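Local structure of RNA-binding protein (Porphyromonas gingivalis W83, 7JLY) at residues A[3-14]-A[69-80]. The protein probably binds RNA through a single RNA recognition motif domain, and has been found with bound calcium. Residues are numbered along the deposited sequence; the frame is centred on the assembly and turned at random.
With ACT (acetate ion), chain B.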
# COMPACT_ATOMS: atom_id res chain seq x y z
N MET A 3 2.48 -8.27 8.28
CA MET A 3 1.46 -7.23 8.44
C MET A 3 0.88 -6.83 7.09
O MET A 3 1.62 -6.62 6.12
CB MET A 3 2.00 -5.99 9.16
CG MET A 3 0.95 -4.87 9.26
SD MET A 3 1.31 -3.56 10.46
CE MET A 3 1.38 -4.50 11.98
N ASN A 4 -0.44 -6.73 7.05
CA ASN A 4 -1.19 -6.23 5.91
C ASN A 4 -1.32 -4.72 6.06
O ASN A 4 -1.68 -4.23 7.13
CB ASN A 4 -2.56 -6.90 5.85
CG ASN A 4 -3.24 -6.79 4.48
OD1 ASN A 4 -2.59 -6.65 3.44
ND2 ASN A 4 -4.57 -6.87 4.48
N ILE A 5 -1.01 -3.98 5.00
CA ILE A 5 -1.03 -2.53 5.03
C ILE A 5 -2.00 -2.01 4.00
O ILE A 5 -1.91 -2.35 2.83
CB ILE A 5 0.36 -1.93 4.75
CG1 ILE A 5 1.41 -2.53 5.69
CG2 ILE A 5 0.33 -0.40 4.89
CD1 ILE A 5 2.81 -2.03 5.45
N TYR A 6 -2.94 -1.19 4.46
CA TYR A 6 -3.87 -0.48 3.60
C TYR A 6 -3.19 0.77 3.05
O TYR A 6 -2.65 1.55 3.82
CB TYR A 6 -5.13 -0.09 4.39
CG TYR A 6 -6.24 0.58 3.60
CD1 TYR A 6 -6.20 1.94 3.31
CD2 TYR A 6 -7.35 -0.14 3.17
CE1 TYR A 6 -7.22 2.57 2.61
CE2 TYR A 6 -8.38 0.47 2.46
CZ TYR A 6 -8.31 1.83 2.19
OH TYR A 6 -9.33 2.45 1.49
N VAL A 7 -3.22 0.96 1.73
CA VAL A 7 -2.74 2.21 1.15
C VAL A 7 -3.87 2.82 0.31
O VAL A 7 -4.38 2.18 -0.60
CB VAL A 7 -1.47 2.02 0.28
CG1 VAL A 7 -0.81 3.37 -0.00
CG2 VAL A 7 -0.46 1.09 0.98
N GLY A 8 -4.24 4.07 0.59
CA GLY A 8 -5.41 4.66 -0.04
C GLY A 8 -5.24 6.13 -0.37
O GLY A 8 -4.16 6.68 -0.15
N ASN A 9 -6.30 6.74 -0.91
CA ASN A 9 -6.26 8.09 -1.48
C ASN A 9 -5.17 8.21 -2.56
O ASN A 9 -4.52 9.26 -2.70
CB ASN A 9 -6.03 9.14 -0.39
CG ASN A 9 -6.37 10.52 -0.87
OD1 ASN A 9 -7.28 10.68 -1.67
ND2 ASN A 9 -5.60 11.52 -0.45
N LEU A 10 -4.99 7.14 -3.32
CA LEU A 10 -3.91 7.08 -4.30
C LEU A 10 -4.25 7.79 -5.60
O LEU A 10 -5.37 7.69 -6.09
CB LEU A 10 -3.57 5.61 -4.62
CG LEU A 10 -3.00 4.78 -3.47
CD1 LEU A 10 -2.87 3.32 -3.89
CD2 LEU A 10 -1.64 5.33 -3.04
N ASN A 11 -3.28 8.53 -6.14
CA ASN A 11 -3.30 8.92 -7.54
C ASN A 11 -3.69 7.69 -8.37
O ASN A 11 -3.14 6.61 -8.17
CB ASN A 11 -1.91 9.47 -7.94
CG ASN A 11 -1.88 10.07 -9.34
OD1 ASN A 11 -2.51 9.57 -10.29
ND2 ASN A 11 -1.11 11.15 -9.49
N TYR A 12 -4.65 7.84 -9.27
CA TYR A 12 -5.14 6.66 -10.01
C TYR A 12 -4.07 6.06 -10.93
O TYR A 12 -4.23 4.95 -11.43
CB TYR A 12 -6.39 7.02 -10.81
CG TYR A 12 -7.60 7.29 -9.96
CD1 TYR A 12 -8.11 6.32 -9.09
CD2 TYR A 12 -8.24 8.51 -10.01
CE1 TYR A 12 -9.21 6.57 -8.31
CE2 TYR A 12 -9.35 8.77 -9.24
CZ TYR A 12 -9.84 7.79 -8.39
OH TYR A 12 -10.95 8.05 -7.61
N ARG A 13 -2.97 6.79 -11.13
CA ARG A 13 -1.84 6.28 -11.89
C ARG A 13 -0.94 5.37 -11.06
O ARG A 13 -0.05 4.71 -11.60
CB ARG A 13 -1.00 7.43 -12.46
CG ARG A 13 -1.72 8.28 -13.49
CD ARG A 13 -0.80 9.39 -14.03
NE ARG A 13 0.21 8.88 -14.96
CZ ARG A 13 1.47 8.62 -14.63
NH1 ARG A 13 1.89 8.81 -13.38
NH2 ARG A 13 2.31 8.15 -15.54
N VAL A 14 -1.14 5.33 -9.74
CA VAL A 14 -0.29 4.48 -8.90
C VAL A 14 -0.50 2.99 -9.20
O VAL A 14 -1.62 2.48 -9.11
CB VAL A 14 -0.52 4.75 -7.41
CG1 VAL A 14 0.15 3.67 -6.57
CG2 VAL A 14 0.03 6.12 -7.03
N PHE A 69 2.22 11.50 -1.95
CA PHE A 69 2.81 10.56 -2.88
C PHE A 69 2.10 10.76 -4.22
O PHE A 69 0.87 10.69 -4.29
CB PHE A 69 2.63 9.12 -2.35
CG PHE A 69 3.20 8.05 -3.24
CD1 PHE A 69 4.56 7.96 -3.46
CD2 PHE A 69 2.37 7.10 -3.81
CE1 PHE A 69 5.09 6.96 -4.26
CE2 PHE A 69 2.89 6.09 -4.62
CZ PHE A 69 4.25 6.03 -4.85
N GLN A 70 2.87 11.05 -5.27
CA GLN A 70 2.32 11.37 -6.59
C GLN A 70 1.14 12.35 -6.46
O GLN A 70 0.06 12.14 -7.05
CB GLN A 70 1.91 10.08 -7.32
CG GLN A 70 3.12 9.15 -7.60
CD GLN A 70 2.81 8.00 -8.55
OE1 GLN A 70 1.87 8.05 -9.35
NE2 GLN A 70 3.60 6.94 -8.46
N GLY A 71 1.35 13.40 -5.67
CA GLY A 71 0.41 14.51 -5.58
C GLY A 71 -0.76 14.35 -4.62
O GLY A 71 -1.59 15.25 -4.52
N ARG A 72 -0.84 13.23 -3.91
CA ARG A 72 -1.96 13.05 -2.98
C ARG A 72 -1.50 12.55 -1.60
O ARG A 72 -0.61 11.72 -1.50
CB ARG A 72 -3.01 12.10 -3.54
CG ARG A 72 -3.65 12.56 -4.85
CD ARG A 72 -4.93 11.79 -5.15
NE ARG A 72 -5.95 12.01 -4.12
CZ ARG A 72 -6.79 13.04 -4.09
NH1 ARG A 72 -6.75 13.95 -5.06
NH2 ARG A 72 -7.67 13.16 -3.10
N LYS A 73 -2.13 13.07 -0.56
CA LYS A 73 -1.79 12.66 0.80
C LYS A 73 -2.11 11.18 1.03
O LYS A 73 -3.26 10.76 0.89
CB LYS A 73 -2.53 13.54 1.81
CG LYS A 73 -2.19 13.20 3.26
CD LYS A 73 -2.59 14.33 4.20
CE LYS A 73 -4.09 14.49 4.27
NZ LYS A 73 -4.45 15.57 5.26
N LEU A 74 -1.09 10.39 1.36
CA LEU A 74 -1.30 8.97 1.59
C LEU A 74 -2.26 8.66 2.72
O LEU A 74 -2.28 9.34 3.76
CB LEU A 74 0.03 8.27 1.91
CG LEU A 74 1.00 8.07 0.76
CD1 LEU A 74 2.37 7.74 1.31
CD2 LEU A 74 0.51 6.95 -0.15
N ILE A 75 -3.07 7.62 2.51
CA ILE A 75 -3.65 6.87 3.60
C ILE A 75 -2.76 5.65 3.76
O ILE A 75 -2.62 4.90 2.81
CB ILE A 75 -5.08 6.39 3.31
CG1 ILE A 75 -6.03 7.57 3.06
CG2 ILE A 75 -5.56 5.49 4.45
CD1 ILE A 75 -7.46 7.14 2.66
N VAL A 76 -2.13 5.48 4.92
CA VAL A 76 -1.29 4.30 5.16
C VAL A 76 -1.53 3.82 6.58
O VAL A 76 -1.24 4.52 7.56
CB VAL A 76 0.23 4.58 4.97
CG1 VAL A 76 1.01 3.29 5.11
CG2 VAL A 76 0.50 5.18 3.62
N LYS A 77 -2.06 2.60 6.70
CA LYS A 77 -2.53 2.13 7.99
C LYS A 77 -2.52 0.61 8.04
O LYS A 77 -2.63 -0.05 7.00
CB LYS A 77 -3.94 2.67 8.28
CG LYS A 77 -5.02 2.16 7.32
CD LYS A 77 -6.41 2.77 7.61
CE LYS A 77 -7.42 2.38 6.51
NZ LYS A 77 -8.73 3.09 6.64
N GLU A 78 -2.36 0.06 9.23
CA GLU A 78 -2.49 -1.37 9.42
C GLU A 78 -3.88 -1.83 8.96
O GLU A 78 -4.89 -1.19 9.27
CB GLU A 78 -2.25 -1.76 10.88
CG GLU A 78 -2.52 -3.24 11.16
CD GLU A 78 -2.26 -3.63 12.60
OE1 GLU A 78 -1.88 -2.75 13.40
OE2 GLU A 78 -2.45 -4.82 12.93
N ALA A 79 -3.91 -2.93 8.23
CA ALA A 79 -5.17 -3.52 7.78
C ALA A 79 -5.45 -4.84 8.48
O ALA A 79 -4.53 -5.50 8.96
CB ALA A 79 -5.13 -3.73 6.28
N LEU A 80 -6.72 -5.23 8.54
CA LEU A 80 -7.04 -6.59 8.95
C LEU A 80 -6.33 -7.61 8.06
O LEU A 80 -6.43 -7.54 6.82
CB LEU A 80 -8.56 -6.83 8.92
CG LEU A 80 -9.02 -8.25 9.27
CD1 LEU A 80 -8.53 -8.65 10.66
CD2 LEU A 80 -10.54 -8.36 9.16
C ACT B . -8.66 -2.63 6.29
O ACT B . -8.86 -3.32 7.32
OXT ACT B . -9.17 -3.04 5.22
CH3 ACT B . -7.82 -1.39 6.34
O HOH W 1 -2.07 -6.66 9.59
O HOH W 2 -1.71 9.07 -1.95
O HOH W 3 -4.37 14.69 -0.81
O HOH W 4 -0.86 8.65 -4.63
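Y6 and K77 face each other as an antiparallel hydrogen-bonded pair, and their side chains run together on one face of the sheet. The lysine chain passes over one face of the tyrosine ring: CE of K77 sits 3.8 Å from the Y6 ring centroid, a CH-pi contact, and NZ adds a cation-pi interaction 15° off the ring normal. K77 reaches this place because CG lies between its backbone N and carbonyl carbon (chi1 65°), with the chain extended beyond. CG2 of I75 meets the ring edge near its plane. An acetate, probably from the crystallisation liquor, puts its CH3 3.4 Å from Y6 CD2 and accepts from the backbone N of L80.

Beyond the strand pairing, N9 is held through both ends of its amide. R72 grips OD1 side-on, with NH2 2.9 Å and NE 3.1 Å from N9 OD1; NH2 uses an in-plane lone pair, whereas NE comes from above the carbonyl plane. N9 ND2 donates to K73 O at 2.8 Å, fixing the flip of the amide, whose plane stands 87° from the guanidinium. N11 repeats the tactic: ND2 reaches Q70 O at 2.9 Å, in the turn from F69 to R72, while OD1 closes an Asx turn with R13 N.

On the opposite face V7 CG1 packs against L74 CD2; V7 also touches L19 of helix 16-23, and V76 touches I61 of helix 54-64. Strand 3-8 lies mid-sheet between 46-51 and 72-78, joined to the latter by reciprocal backbone bonds of Y6 with K77 and G8 with I75. Y6 also meets F46 and F48; these RNP2 and RNP1 aromatics, with K77 alongside, are consistent with an RNA-binding face where rings stack on bases and cations attract phosphates.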